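Trichosurin (Trichosurus vulpecula, PDB 2RA6) is a milk whey lipocalin that binds 4-ethylphenol inside its beta barrel and probably carries small hydrophobic molecules. Local coordinates at residues 52-55 with 60-63; 65-70 with 74-79; 99-104 with 108-113; 46-51 with 161-166; 126-129 with 134-137. The protein carries 1 engineered substitution. All blocks are in the same frame, centred on the assembly; numbering follows the deposited sequence.

Contact 1. Residues 52-55 with 60-63; sequences QNIT and NLNG. With ETY (4-ethylphenol), chain P.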
# COMPACT_ATOMS: atom_id res chain seq x y z
N GLN B 52 19.89 2.50 11.16
CA GLN B 52 20.88 3.18 11.99
C GLN B 52 20.66 4.68 11.84
O GLN B 52 20.74 5.43 12.82
CB GLN B 52 22.31 2.81 11.55
CG GLN B 52 22.61 1.31 11.53
CD GLN B 52 22.49 0.65 12.90
OE1 GLN B 52 23.17 1.03 13.85
NE2 GLN B 52 21.62 -0.35 13.00
N ASN B 53 20.40 5.13 10.62
CA ASN B 53 20.16 6.54 10.39
C ASN B 53 19.51 6.83 9.04
O ASN B 53 19.58 6.02 8.11
CB ASN B 53 21.45 7.34 10.52
CG ASN B 53 22.58 6.78 9.69
OD1 ASN B 53 22.51 6.75 8.46
ND2 ASN B 53 23.62 6.31 10.36
N ILE B 54 18.84 7.97 8.97
CA ILE B 54 18.18 8.39 7.75
C ILE B 54 18.61 9.82 7.48
O ILE B 54 18.54 10.68 8.37
CB ILE B 54 16.65 8.35 7.88
CG1 ILE B 54 16.18 6.91 8.10
CG2 ILE B 54 16.00 8.93 6.63
CD1 ILE B 54 14.68 6.78 8.35
N THR B 55 19.07 10.08 6.27
CA THR B 55 19.49 11.41 5.88
C THR B 55 18.63 11.84 4.70
O THR B 55 18.52 11.12 3.71
CB THR B 55 20.97 11.44 5.46
OG1 THR B 55 21.79 11.02 6.55
CG2 THR B 55 21.37 12.85 5.05
N ASN B 60 14.75 13.03 -0.99
CA ASN B 60 14.86 11.58 -0.95
C ASN B 60 15.37 11.13 0.41
O ASN B 60 16.01 11.89 1.13
CB ASN B 60 15.83 11.09 -2.04
CG ASN B 60 15.46 11.58 -3.42
OD1 ASN B 60 14.30 11.51 -3.83
ND2 ASN B 60 16.45 12.08 -4.16
N LEU B 61 15.07 9.88 0.78
CA LEU B 61 15.51 9.36 2.06
C LEU B 61 16.67 8.39 1.90
O LEU B 61 16.52 7.31 1.34
CB LEU B 61 14.35 8.64 2.76
CG LEU B 61 13.07 9.45 2.97
CD1 LEU B 61 12.06 8.61 3.75
CD2 LEU B 61 13.38 10.74 3.72
N ASN B 62 17.84 8.78 2.40
CA ASN B 62 19.01 7.91 2.32
C ASN B 62 19.12 7.16 3.64
O ASN B 62 19.44 7.73 4.67
CB ASN B 62 20.28 8.73 2.07
CG ASN B 62 20.27 9.43 0.73
OD1 ASN B 62 19.86 8.86 -0.28
ND2 ASN B 62 20.73 10.67 0.71
N GLY B 63 18.83 5.86 3.59
CA GLY B 63 18.89 5.07 4.80
C GLY B 63 20.12 4.19 4.92
O GLY B 63 20.61 3.63 3.93
C8 ETY P . 12.68 2.28 6.35
C7 ETY P . 12.35 3.40 5.36
CG ETY P . 13.49 3.75 4.44
C3 ETY P . 13.80 2.94 3.32
C2 ETY P . 14.87 3.27 2.46
C5 ETY P . 14.28 4.91 4.69
C6 ETY P . 15.35 5.25 3.83
C1 ETY P . 15.64 4.43 2.72
O1 ETY P . 16.68 4.75 1.88
O HOH W 1 21.64 7.97 6.32
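Thr55 and Asn62 form the hydrogen-bonded pair of this antiparallel strand contact. Thr55 N donates to Asn62 O at 2.9 Å and Asn62 N returns a bond to Thr55 O at 2.8 Å, both nearly straight and both tilted somewhat from the carbonyl planes. Next to them Ile54 and Gly63 are the non-hydrogen-bonded pair.

Asn62 shows how one side chain can serve two strands. Its CB rests 3.4 Å from Thr55 O. CG, beside its own backbone N (chi1 -65°), keeps the amide carbon alongside that same oxygen, and the two branches then part. OD1 is hydrogen-bonded to the hydroxyl of Thr79 on the next strand, while ND2 bonds to the carboxylate of Glu57 in the hairpin. On the Asn62 and Thr55 face a water lies within hydrogen-bonding distance of Asn62 O (2.8 Å), Asn53 OD1 and Thr55 OG1, though its two protons may have to be shared among more acceptors than they can serve.

On the Ile54 face the contact is apolar and meets the ligand. Ile54 CG2 packs 4.2 Å from Leu61 CB, and Leu61 CB also touches ring carbon C6 of 4-ethylphenol at 3.7 Å. Gly63 N donates to the phenol O1 at 3.0 Å, and a beta carbon at Gly63 would probably run into C6 of the ligand. Within strand 49-57, Gln52 and Asn53 both face Phe64, a classic beta bulge; the inner face of the hairpin forms one wall of the ligand pocket in the lipocalin barrel.

Contact 2. Residues 65-70 with 74-79; sequences FLTRKN and IPLYLT. With ETY (4-ethylphenol), chain P.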
# COMPACT_ATOMS: atom_id res chain seq x y z
N PHE B 65 21.32 0.95 7.04
CA PHE B 65 20.87 -0.17 7.85
C PHE B 65 22.00 -1.17 8.06
O PHE B 65 23.04 -1.11 7.40
CB PHE B 65 19.75 -0.97 7.14
CG PHE B 65 18.55 -0.16 6.74
CD1 PHE B 65 18.58 0.66 5.61
CD2 PHE B 65 17.35 -0.28 7.44
CE1 PHE B 65 17.43 1.34 5.20
CE2 PHE B 65 16.21 0.40 7.04
CZ PHE B 65 16.25 1.21 5.91
N LEU B 66 21.78 -2.10 8.99
CA LEU B 66 22.72 -3.18 9.25
C LEU B 66 21.91 -4.44 9.01
O LEU B 66 20.71 -4.48 9.30
CB LEU B 66 23.23 -3.16 10.68
CG LEU B 66 24.21 -2.03 11.00
CD1 LEU B 66 24.59 -2.11 12.47
CD2 LEU B 66 25.44 -2.15 10.13
N THR B 67 22.55 -5.46 8.45
CA THR B 67 21.90 -6.73 8.19
C THR B 67 22.85 -7.80 8.71
O THR B 67 24.06 -7.64 8.62
CB THR B 67 21.71 -6.99 6.68
OG1 THR B 67 21.15 -5.83 6.05
CG2 THR B 67 20.78 -8.18 6.47
N ARG B 68 22.29 -8.88 9.25
CA ARG B 68 23.11 -9.97 9.78
C ARG B 68 23.37 -11.00 8.69
O ARG B 68 22.44 -11.56 8.11
CB ARG B 68 22.41 -10.65 10.96
CG ARG B 68 23.21 -11.78 11.59
CD ARG B 68 22.40 -12.54 12.64
NE ARG B 68 23.14 -13.67 13.18
CZ ARG B 68 22.66 -14.52 14.09
NH1 ARG B 68 21.44 -14.36 14.57
NH2 ARG B 68 23.41 -15.52 14.52
N LYS B 69 24.65 -11.25 8.41
CA LYS B 69 25.04 -12.23 7.39
C LYS B 69 26.27 -12.99 7.87
O LYS B 69 27.35 -12.42 8.02
CB LYS B 69 25.34 -11.52 6.07
CG LYS B 69 25.61 -12.47 4.91
CD LYS B 69 24.41 -13.37 4.63
CE LYS B 69 24.68 -14.34 3.48
NZ LYS B 69 25.00 -13.64 2.20
N ASN B 70 26.09 -14.29 8.10
CA ASN B 70 27.18 -15.15 8.57
C ASN B 70 27.80 -14.61 9.86
O ASN B 70 29.02 -14.43 9.95
CB ASN B 70 28.25 -15.27 7.48
CG ASN B 70 27.69 -15.76 6.16
OD1 ASN B 70 27.06 -16.82 6.10
ND2 ASN B 70 27.91 -15.00 5.09
N ILE B 74 26.69 -6.54 8.41
CA ILE B 74 27.09 -5.84 7.20
C ILE B 74 26.23 -4.62 6.90
O ILE B 74 25.01 -4.64 7.08
CB ILE B 74 27.08 -6.77 5.98
CG1 ILE B 74 25.68 -7.36 5.78
CG2 ILE B 74 28.10 -7.89 6.17
CD1 ILE B 74 25.53 -8.20 4.52
N PRO B 75 26.86 -3.53 6.45
CA PRO B 75 26.15 -2.30 6.11
C PRO B 75 25.26 -2.46 4.88
O PRO B 75 25.57 -3.23 3.97
CB PRO B 75 27.29 -1.31 5.87
CG PRO B 75 28.37 -1.81 6.78
CD PRO B 75 28.31 -3.29 6.52
N LEU B 76 24.15 -1.74 4.89
CA LEU B 76 23.19 -1.76 3.79
C LEU B 76 22.72 -0.33 3.58
O LEU B 76 22.09 0.26 4.46
CB LEU B 76 21.99 -2.66 4.13
CG LEU B 76 20.84 -2.69 3.13
CD1 LEU B 76 21.32 -3.28 1.81
CD2 LEU B 76 19.68 -3.51 3.69
N TYR B 77 23.04 0.23 2.42
CA TYR B 77 22.64 1.60 2.10
C TYR B 77 21.57 1.58 1.03
O TYR B 77 21.74 0.98 -0.03
CB TYR B 77 23.85 2.40 1.60
CG TYR B 77 24.93 2.58 2.65
CD1 TYR B 77 25.92 1.63 2.83
CD2 TYR B 77 24.93 3.70 3.47
CE1 TYR B 77 26.91 1.78 3.81
CE2 TYR B 77 25.90 3.87 4.46
CZ TYR B 77 26.88 2.91 4.62
OH TYR B 77 27.84 3.07 5.59
N LEU B 78 20.46 2.25 1.30
CA LEU B 78 19.37 2.30 0.35
C LEU B 78 18.83 3.71 0.25
O LEU B 78 18.97 4.50 1.18
CB LEU B 78 18.24 1.37 0.78
CG LEU B 78 18.59 -0.12 0.81
CD1 LEU B 78 17.52 -0.87 1.59
CD2 LEU B 78 18.71 -0.65 -0.61
N THR B 79 18.22 4.03 -0.88
CA THR B 79 17.64 5.34 -1.07
C THR B 79 16.19 5.19 -1.52
O THR B 79 15.90 4.48 -2.49
CB THR B 79 18.40 6.16 -2.13
OG1 THR B 79 19.73 6.44 -1.66
CG2 THR B 79 17.68 7.47 -2.41
C8 ETY P . 12.68 2.28 6.35
C7 ETY P . 12.35 3.40 5.36
CG ETY P . 13.49 3.75 4.44
C3 ETY P . 13.80 2.94 3.32
C2 ETY P . 14.87 3.27 2.46
C5 ETY P . 14.28 4.91 4.69
C6 ETY P . 15.35 5.25 3.83
C1 ETY P . 15.64 4.43 2.72
O1 ETY P . 16.68 4.75 1.88
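Phe65 with Leu76 and Thr67 with Ile74 are the two hydrogen-bonded pairs of an antiparallel contact whose short strand axes run at 135°, a marked twist. Each pair exchanges two bonds. Phe65 N to Leu76 O, 2.8 Å, is the straightest, and the return bond from Leu76 N approaches Phe65 O from above its carbonyl plane. Between them Leu66 and Pro75 pair without such bonds and put their side chains on the other face.

The hairpin of strands 60-69 and 72-82 belongs to the lipocalin barrel wall, and the Phe65 ring, touching Ile51 of the neighbouring strand, lines the pocket on the inside of that wall. Its edge meets two partners: Phe65 CD1 passes 3.7 Å from Leu76 O, and Phe65 CZ meets the terminal carbon C8 of 4-ethylphenol at 3.8 Å. Phe65 CE1 also lies 4.2 Å from Leu78 CD1. With an alanine here, the ethyl end and Leu78 would probably lose their aromatic neighbour.

Farther along, Thr67 OG1 lies 3.6 Å from Leu76 CD2 while hydrogen-bonding to Asn49. Ile74 holds CG1 between its backbone N and carbonyl carbon (chi1 59°), which brings CG1 to 3.3 Å from Thr67 O and lets CD1 reach Lys69 CB, 3.7 Å away.

Contact 3. Residues 99-104 with 108-113; sequences VYYESS and EYAKFI. Engineered in segment 99-104: Glu102 (natural residue Gly). With ETY (4-ethylphenol), chain P.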
# COMPACT_ATOMS: atom_id res chain seq x y z
N VAL B 99 6.64 2.87 -0.61
CA VAL B 99 6.88 3.11 0.80
C VAL B 99 6.08 4.29 1.32
O VAL B 99 6.10 5.37 0.73
CB VAL B 99 8.38 3.42 1.04
CG1 VAL B 99 8.65 3.60 2.52
CG2 VAL B 99 9.24 2.29 0.47
N TYR B 100 5.37 4.09 2.43
CA TYR B 100 4.59 5.17 3.01
C TYR B 100 5.05 5.48 4.43
O TYR B 100 5.24 4.58 5.24
CB TYR B 100 3.09 4.82 3.04
CG TYR B 100 2.44 4.73 1.68
CD1 TYR B 100 2.50 3.55 0.93
CD2 TYR B 100 1.76 5.82 1.14
CE1 TYR B 100 1.90 3.47 -0.32
CE2 TYR B 100 1.16 5.75 -0.11
CZ TYR B 100 1.23 4.57 -0.83
OH TYR B 100 0.64 4.50 -2.07
N TYR B 101 5.25 6.76 4.71
CA TYR B 101 5.68 7.21 6.02
C TYR B 101 4.50 7.77 6.81
O TYR B 101 3.65 8.47 6.25
CB TYR B 101 6.74 8.31 5.88
CG TYR B 101 6.96 9.13 7.13
CD1 TYR B 101 7.66 8.61 8.22
CD2 TYR B 101 6.46 10.42 7.23
CE1 TYR B 101 7.86 9.37 9.37
CE2 TYR B 101 6.66 11.19 8.38
CZ TYR B 101 7.36 10.66 9.44
OH TYR B 101 7.58 11.42 10.57
N GLU B 102 4.45 7.46 8.10
CA GLU B 102 3.39 7.95 8.99
C GLU B 102 3.95 8.15 10.40
O GLU B 102 4.84 7.43 10.83
CB GLU B 102 2.24 6.94 9.09
CG GLU B 102 1.65 6.47 7.77
CD GLU B 102 0.50 5.48 7.97
OE1 GLU B 102 0.63 4.57 8.82
OE2 GLU B 102 -0.53 5.62 7.28
N SER B 103 3.42 9.15 11.11
CA SER B 103 3.81 9.40 12.51
C SER B 103 3.05 10.56 13.12
O SER B 103 3.05 11.66 12.58
CB SER B 103 5.30 9.69 12.67
OG SER B 103 5.59 9.91 14.05
N SER B 104 2.41 10.30 14.25
CA SER B 104 1.66 11.31 14.97
C SER B 104 2.63 12.08 15.87
O SER B 104 2.31 13.16 16.36
CB SER B 104 0.56 10.66 15.81
OG SER B 104 1.08 9.76 16.77
N GLU B 108 9.41 11.42 18.01
CA GLU B 108 9.45 10.27 18.90
C GLU B 108 9.56 8.93 18.17
O GLU B 108 10.29 8.04 18.59
CB GLU B 108 8.22 10.26 19.81
CG GLU B 108 8.23 11.30 20.93
CD GLU B 108 7.05 11.17 21.87
OE1 GLU B 108 6.65 10.02 22.17
OE2 GLU B 108 6.52 12.20 22.33
N TYR B 109 8.82 8.79 17.07
CA TYR B 109 8.85 7.55 16.31
C TYR B 109 8.55 7.77 14.84
O TYR B 109 8.07 8.83 14.45
CB TYR B 109 7.83 6.55 16.88
CG TYR B 109 6.38 6.81 16.48
CD1 TYR B 109 5.84 6.25 15.31
CD2 TYR B 109 5.55 7.60 17.26
CE1 TYR B 109 4.52 6.48 14.93
CE2 TYR B 109 4.22 7.84 16.89
CZ TYR B 109 3.71 7.28 15.73
OH TYR B 109 2.41 7.53 15.36
N ALA B 110 8.84 6.76 14.03
CA ALA B 110 8.57 6.81 12.61
C ALA B 110 8.00 5.45 12.22
O ALA B 110 8.50 4.40 12.65
CB ALA B 110 9.84 7.08 11.82
N LYS B 111 6.94 5.48 11.42
CA LYS B 111 6.33 4.25 10.93
C LYS B 111 6.50 4.23 9.42
O LYS B 111 6.16 5.20 8.74
CB LYS B 111 4.84 4.23 11.29
CG LYS B 111 4.09 3.02 10.78
CD LYS B 111 2.61 3.13 11.14
CE LYS B 111 1.81 1.97 10.57
NZ LYS B 111 0.36 2.11 10.92
N PHE B 112 7.05 3.15 8.90
CA PHE B 112 7.22 3.01 7.47
C PHE B 112 6.53 1.74 7.02
O PHE B 112 6.83 0.66 7.52
CB PHE B 112 8.70 2.95 7.09
CG PHE B 112 9.38 4.29 7.08
CD1 PHE B 112 9.24 5.15 5.99
CD2 PHE B 112 10.15 4.69 8.16
CE1 PHE B 112 9.88 6.38 5.97
CE2 PHE B 112 10.79 5.93 8.15
CZ PHE B 112 10.65 6.77 7.05
N ILE B 113 5.61 1.88 6.08
CA ILE B 113 4.91 0.73 5.53
C ILE B 113 5.45 0.49 4.13
O ILE B 113 5.44 1.39 3.29
CB ILE B 113 3.39 0.96 5.44
CG1 ILE B 113 2.82 1.31 6.82
CG2 ILE B 113 2.71 -0.29 4.88
CD1 ILE B 113 3.04 0.25 7.87
C8 ETY P . 12.68 2.28 6.35
C7 ETY P . 12.35 3.40 5.36
CG ETY P . 13.49 3.75 4.44
C3 ETY P . 13.80 2.94 3.32
C2 ETY P . 14.87 3.27 2.46
C5 ETY P . 14.28 4.91 4.69
C6 ETY P . 15.35 5.25 3.83
C1 ETY P . 15.64 4.43 2.72
O1 ETY P . 16.68 4.75 1.88
O HOH W 2 9.18 10.46 12.40
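Ser103 OG donates to Tyr109 O at 2.7 Å, approaching from above the carbonyl plane, and its neighbour Ser104 shares a hydrogen bond of 3.0 Å between OG and Tyr109 OH. Tyr109 is bonded at its backbone oxygen and at its hydroxyl, and Ser103 OG also sits over the centre of one face of its ring. Ser104 OG also hydrogen-bonds to Arg142 of the helix. The same Tyr109 O takes a bond from a water that accepts from Tyr101 OH, a water-mediated link between the two strands.

Glu102, an engineered replacement for glycine, lies side by side with Lys111. Glu102 OE1 and Lys111 NZ, 3.2 Å apart, form a salt bridge whose hydrogen bond is weak, and OE2 turns to Gln88 of the second subunit. Four backbone bonds in the Tyr100-Ile113 and Glu102-Lys111 pairs complete this antiparallel hairpin of strands 96-102 and 109-118, part of the lipocalin barrel wall. Tyr100 points to the outer side, where its ring stacks on Tyr100 of the second subunit.

Tyr101 and Phe112 face inward. With CG anti to its backbone N (chi1 163°), Tyr101 lays CD1 over the rim of one Phe112 face, 3.7 Å from Phe112 CZ, the planes inclined at 46°. The opposite face receives the methylene C7 of 4-ethylphenol, 3.5 Å from Phe112 CG. A serine in place of Phe112 would probably leave both the ethyl group and the Tyr101 ring without the surface that separates them. Farther out, Val99 CG1 packs 3.8 Å from Phe112 CD1, and Ala110 CB meets the edge of Tyr101 at CE1 (3.9 Å).

Contact 4. Residues 46-51 with 161-166; sequences PFRNFI and SEVDHC. With IPA (isopropyl alcohol), chain R.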
# COMPACT_ATOMS: atom_id res chain seq x y z
N PRO B 46 15.01 -11.03 3.83
CA PRO B 46 15.40 -9.82 3.11
C PRO B 46 15.01 -8.50 3.79
O PRO B 46 15.63 -7.47 3.53
CB PRO B 46 14.74 -9.99 1.75
CG PRO B 46 13.53 -10.80 2.05
CD PRO B 46 14.05 -11.82 3.03
N PHE B 47 14.01 -8.54 4.66
CA PHE B 47 13.59 -7.31 5.33
C PHE B 47 13.97 -7.23 6.79
O PHE B 47 13.49 -6.36 7.52
CB PHE B 47 12.09 -7.08 5.16
CG PHE B 47 11.70 -6.55 3.81
CD1 PHE B 47 11.42 -7.42 2.76
CD2 PHE B 47 11.64 -5.18 3.58
CE1 PHE B 47 11.09 -6.93 1.50
CE2 PHE B 47 11.31 -4.68 2.33
CZ PHE B 47 11.03 -5.55 1.28
N ARG B 48 14.84 -8.14 7.23
CA ARG B 48 15.30 -8.10 8.61
C ARG B 48 16.54 -7.22 8.61
O ARG B 48 17.67 -7.70 8.68
CB ARG B 48 15.63 -9.49 9.15
CG ARG B 48 15.86 -9.49 10.66
CD ARG B 48 16.13 -10.88 11.21
NE ARG B 48 16.40 -10.86 12.64
CZ ARG B 48 15.47 -10.80 13.59
NH1 ARG B 48 14.18 -10.77 13.26
NH2 ARG B 48 15.82 -10.76 14.87
N ASN B 49 16.30 -5.92 8.49
CA ASN B 49 17.37 -4.94 8.48
C ASN B 49 17.11 -3.98 9.62
O ASN B 49 15.96 -3.67 9.93
CB ASN B 49 17.39 -4.19 7.14
CG ASN B 49 17.48 -5.13 5.96
OD1 ASN B 49 18.38 -5.98 5.89
ND2 ASN B 49 16.55 -4.99 5.02
N PHE B 50 18.18 -3.53 10.25
CA PHE B 50 18.09 -2.64 11.40
C PHE B 50 18.57 -1.25 11.04
O PHE B 50 19.76 -1.04 10.79
CB PHE B 50 18.93 -3.23 12.52
CG PHE B 50 18.70 -4.70 12.72
CD1 PHE B 50 17.51 -5.16 13.27
CD2 PHE B 50 19.65 -5.63 12.32
CE1 PHE B 50 17.27 -6.52 13.43
CE2 PHE B 50 19.43 -6.99 12.47
CZ PHE B 50 18.23 -7.44 13.02
N ILE B 51 17.65 -0.30 11.03
CA ILE B 51 18.00 1.08 10.67
C ILE B 51 18.98 1.68 11.67
O ILE B 51 18.94 1.38 12.86
CB ILE B 51 16.72 1.96 10.59
CG1 ILE B 51 17.07 3.33 10.01
CG2 ILE B 51 16.10 2.13 11.97
CD1 ILE B 51 17.46 3.31 8.55
N SER B 161 13.12 -5.10 20.20
CA SER B 161 13.71 -4.29 21.26
C SER B 161 14.17 -5.23 22.37
O SER B 161 15.00 -4.87 23.20
CB SER B 161 12.67 -3.32 21.83
OG SER B 161 11.67 -4.02 22.55
N GLU B 162 13.62 -6.45 22.36
CA GLU B 162 13.93 -7.45 23.36
C GLU B 162 14.89 -8.53 22.88
O GLU B 162 14.98 -9.60 23.48
CB GLU B 162 12.63 -8.11 23.84
CG GLU B 162 11.76 -8.64 22.71
CD GLU B 162 10.36 -8.99 23.17
OE1 GLU B 162 9.67 -8.09 23.72
OE2 GLU B 162 9.93 -10.14 22.98
N VAL B 163 15.62 -8.24 21.80
CA VAL B 163 16.58 -9.21 21.27
C VAL B 163 17.89 -8.53 20.90
O VAL B 163 17.92 -7.35 20.56
CB VAL B 163 16.01 -9.92 20.02
CG1 VAL B 163 15.86 -8.93 18.87
CG2 VAL B 163 16.91 -11.08 19.61
N ASP B 164 18.99 -9.27 21.01
CA ASP B 164 20.31 -8.72 20.67
C ASP B 164 20.49 -8.78 19.16
O ASP B 164 20.60 -9.85 18.58
CB ASP B 164 21.42 -9.53 21.36
CG ASP B 164 22.80 -8.95 21.10
OD1 ASP B 164 23.01 -7.76 21.39
OD2 ASP B 164 23.67 -9.70 20.61
N HIS B 165 20.51 -7.60 18.54
CA HIS B 165 20.67 -7.51 17.09
C HIS B 165 21.68 -6.44 16.73
O HIS B 165 22.12 -5.67 17.59
CB HIS B 165 19.31 -7.20 16.46
CG HIS B 165 18.69 -5.94 16.96
ND1 HIS B 165 19.11 -4.69 16.56
CD2 HIS B 165 17.70 -5.73 17.86
CE1 HIS B 165 18.40 -3.77 17.19
NE2 HIS B 165 17.54 -4.37 17.99
N CYS B 166 22.05 -6.38 15.45
CA CYS B 166 23.03 -5.40 14.98
C CYS B 166 22.58 -3.97 15.27
O CYS B 166 21.36 -3.75 15.40
CB CYS B 166 23.26 -5.57 13.48
SG CYS B 166 23.98 -7.16 12.97
OXT CYS B 166 23.46 -3.09 15.34
C1 IPA R . 14.86 -2.62 3.34
C2 IPA R . 14.02 -2.58 4.56
C3 IPA R . 14.08 -1.09 4.60
O2 IPA R . 14.60 -3.23 5.71
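Phe50 and His165 form the dense part of this contact, an offset stack with centroids 4.6 Å apart and planes only 18° from parallel. The overlap is shared between ring and methylene: His165 CB lies over the face of Phe50 toward its rim, 3.6 Å from Phe50 CZ, and makes a CH-pi contact, while ND1 comes to 3.7 Å from Phe50 CD1. His165 holds its ring between its backbone N and carbonyl carbon (chi1 58°), which folds the imidazole back over the phenylalanine. A hydrogen bond of 2.7 Å from His165 ND1 to O of Cys166, close to the ring plane, fixes the rotation of the imidazole. Because that oxygen belongs to the terminal carboxylate, its charge would tend to favour a protonated histidine. Cys166 CB closes the packing at 3.8 Å from Phe50 CD2.

The other side is slack by comparison. Arg48 NH2 approaches Val163 CG1 no closer than 4.4 Å, and the guanidinium is held elsewhere, by Glu43 and the backbone oxygen of Ile41. Val163 itself is exposed, so the contact thins toward the solvent there. On the barrel side of the strand, Asn49 ND2 donates to Pro46 O. Asn49 ND2 also donates to O2 of an isopropyl alcohol, 2.7 Å away; this molecule, probably from the crystallisation liquor, touches Phe47 as well.

The tail after the last strand is thus laid against Phe50 of strand 49-57, and its end is fastened by the disulfide from Cys166 to Cys73, the link between C-terminal tail and barrel wall familiar from many lipocalins.

Contact 5. Residues 126-129 with 134-137; sequences ANLF and NLSN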
# COMPACT_ATOMS: atom_id res chain seq x y z
N ALA B 126 5.85 -3.76 7.71
CA ALA B 126 5.68 -2.54 8.49
C ALA B 126 6.87 -2.42 9.44
O ALA B 126 7.28 -3.39 10.07
CB ALA B 126 4.38 -2.60 9.28
N ASN B 127 7.41 -1.21 9.53
CA ASN B 127 8.56 -0.95 10.37
C ASN B 127 8.24 0.15 11.38
O ASN B 127 7.68 1.17 11.00
CB ASN B 127 9.74 -0.47 9.52
CG ASN B 127 10.24 -1.52 8.53
OD1 ASN B 127 11.32 -2.07 8.70
ND2 ASN B 127 9.44 -1.78 7.50
N LEU B 128 8.58 -0.07 12.64
CA LEU B 128 8.38 0.95 13.67
C LEU B 128 9.77 1.33 14.19
O LEU B 128 10.49 0.48 14.74
CB LEU B 128 7.52 0.42 14.82
CG LEU B 128 7.23 1.44 15.93
CD1 LEU B 128 6.38 2.58 15.42
CD2 LEU B 128 6.53 0.73 17.10
N PHE B 129 10.14 2.59 13.98
CA PHE B 129 11.45 3.09 14.42
C PHE B 129 11.33 4.02 15.61
O PHE B 129 10.37 4.80 15.71
CB PHE B 129 12.14 3.90 13.32
CG PHE B 129 12.41 3.14 12.05
CD1 PHE B 129 12.48 1.75 12.03
CD2 PHE B 129 12.66 3.84 10.89
CE1 PHE B 129 12.80 1.08 10.86
CE2 PHE B 129 12.99 3.19 9.71
CZ PHE B 129 13.06 1.80 9.70
N ASN B 134 14.10 1.24 22.25
CA ASN B 134 12.75 0.80 22.57
C ASN B 134 11.77 1.96 22.45
O ASN B 134 12.18 3.12 22.32
CB ASN B 134 12.72 0.24 24.00
CG ASN B 134 11.68 -0.86 24.19
OD1 ASN B 134 10.70 -0.95 23.44
ND2 ASN B 134 11.89 -1.69 25.21
N LEU B 135 10.48 1.66 22.50
CA LEU B 135 9.43 2.67 22.41
C LEU B 135 8.36 2.40 23.47
O LEU B 135 8.26 1.28 23.97
CB LEU B 135 8.77 2.67 21.03
CG LEU B 135 9.54 3.38 19.91
CD1 LEU B 135 8.91 3.05 18.57
CD2 LEU B 135 9.53 4.88 20.16
N SER B 136 7.57 3.41 23.78
CA SER B 136 6.51 3.28 24.78
C SER B 136 5.58 2.14 24.44
O SER B 136 5.34 1.85 23.26
CB SER B 136 5.70 4.56 24.89
OG SER B 136 4.75 4.66 23.85
N ASN B 137 5.05 1.49 25.47
CA ASN B 137 4.12 0.38 25.29
C ASN B 137 2.90 0.87 24.52
O ASN B 137 2.33 0.13 23.72
CB ASN B 137 3.71 -0.17 26.66
CG ASN B 137 4.83 -0.95 27.34
OD1 ASN B 137 4.98 -0.90 28.56
ND2 ASN B 137 5.61 -1.68 26.54
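Leu128 and Leu135 account for the apolar core of this contact, reaching toward each other tip to tip. One methyl does the work on the loop side: Leu135 CD1 lies 3.5 Å from Leu128 CG and 3.6 Å from Leu128 CD2, so it sits against the fork of the partner rather than against one branch. Leu128 carries its CG anti to the backbone N (chi1 -179°), sending the fork outward from the strand, and Leu135 has its CG beside its own N (chi1 -79°), which brings CD1 across. The same methyl also touches backbone, at 3.7 Å from Phe129 O, and this is the part that Phe129 plays here; its side chain is directed the other way, into the ligand pocket, where it contacts 4-ethylphenol.

Polar interactions stay on the loop side and shape it. Leu135 N donates to Asn134 OD1 at 2.8 Å, meeting the amide oxygen from the side at a C=O angle of 101°. That oxygen also accepts a hydrogen bond from Lys140 NZ, so the loop is tied to the first turn of the helix. Ser136 stands at the N-cap, and its OG accepts from the backbone N of Ile139, the usual N-cap bond three residues on.

The leucine pair lies where strand 121-130 packs against helix 137-148. Tyr109 of strand 109-118 touches both leucines from one neighbour, Lys140 touches both from the helix, and Phe143 adds to the cover of Leu128, while Val32 of strand 29-35 packs on Leu128 from the other neighbouring strand.

Contacts 1, 2 and 3 all touch 4-ethylphenol, and Phe129 of contact 5 also lines the pocket; contacts 2 and 3, centres about 20 Å apart, lie on opposite sides of the chain's centre, yet both touch the ligand. Contacts 1 and 2 share strand 60-69, and Gly63 N of contact 1 probably hydrogen-bonds to Leu78 O of contact 2 at 2.8 Å. From contact 1, Leu61 CD1 packs 3.8 Å from Phe112 CE1 of contact 3. Contacts 3 and 5 lie on adjacent strands, centres about 10 Å apart. Contact 4 closes the long loop that holds the others, and its Ile51 CG2 meets Phe129 CE1 of contact 5 at 3.6 Å.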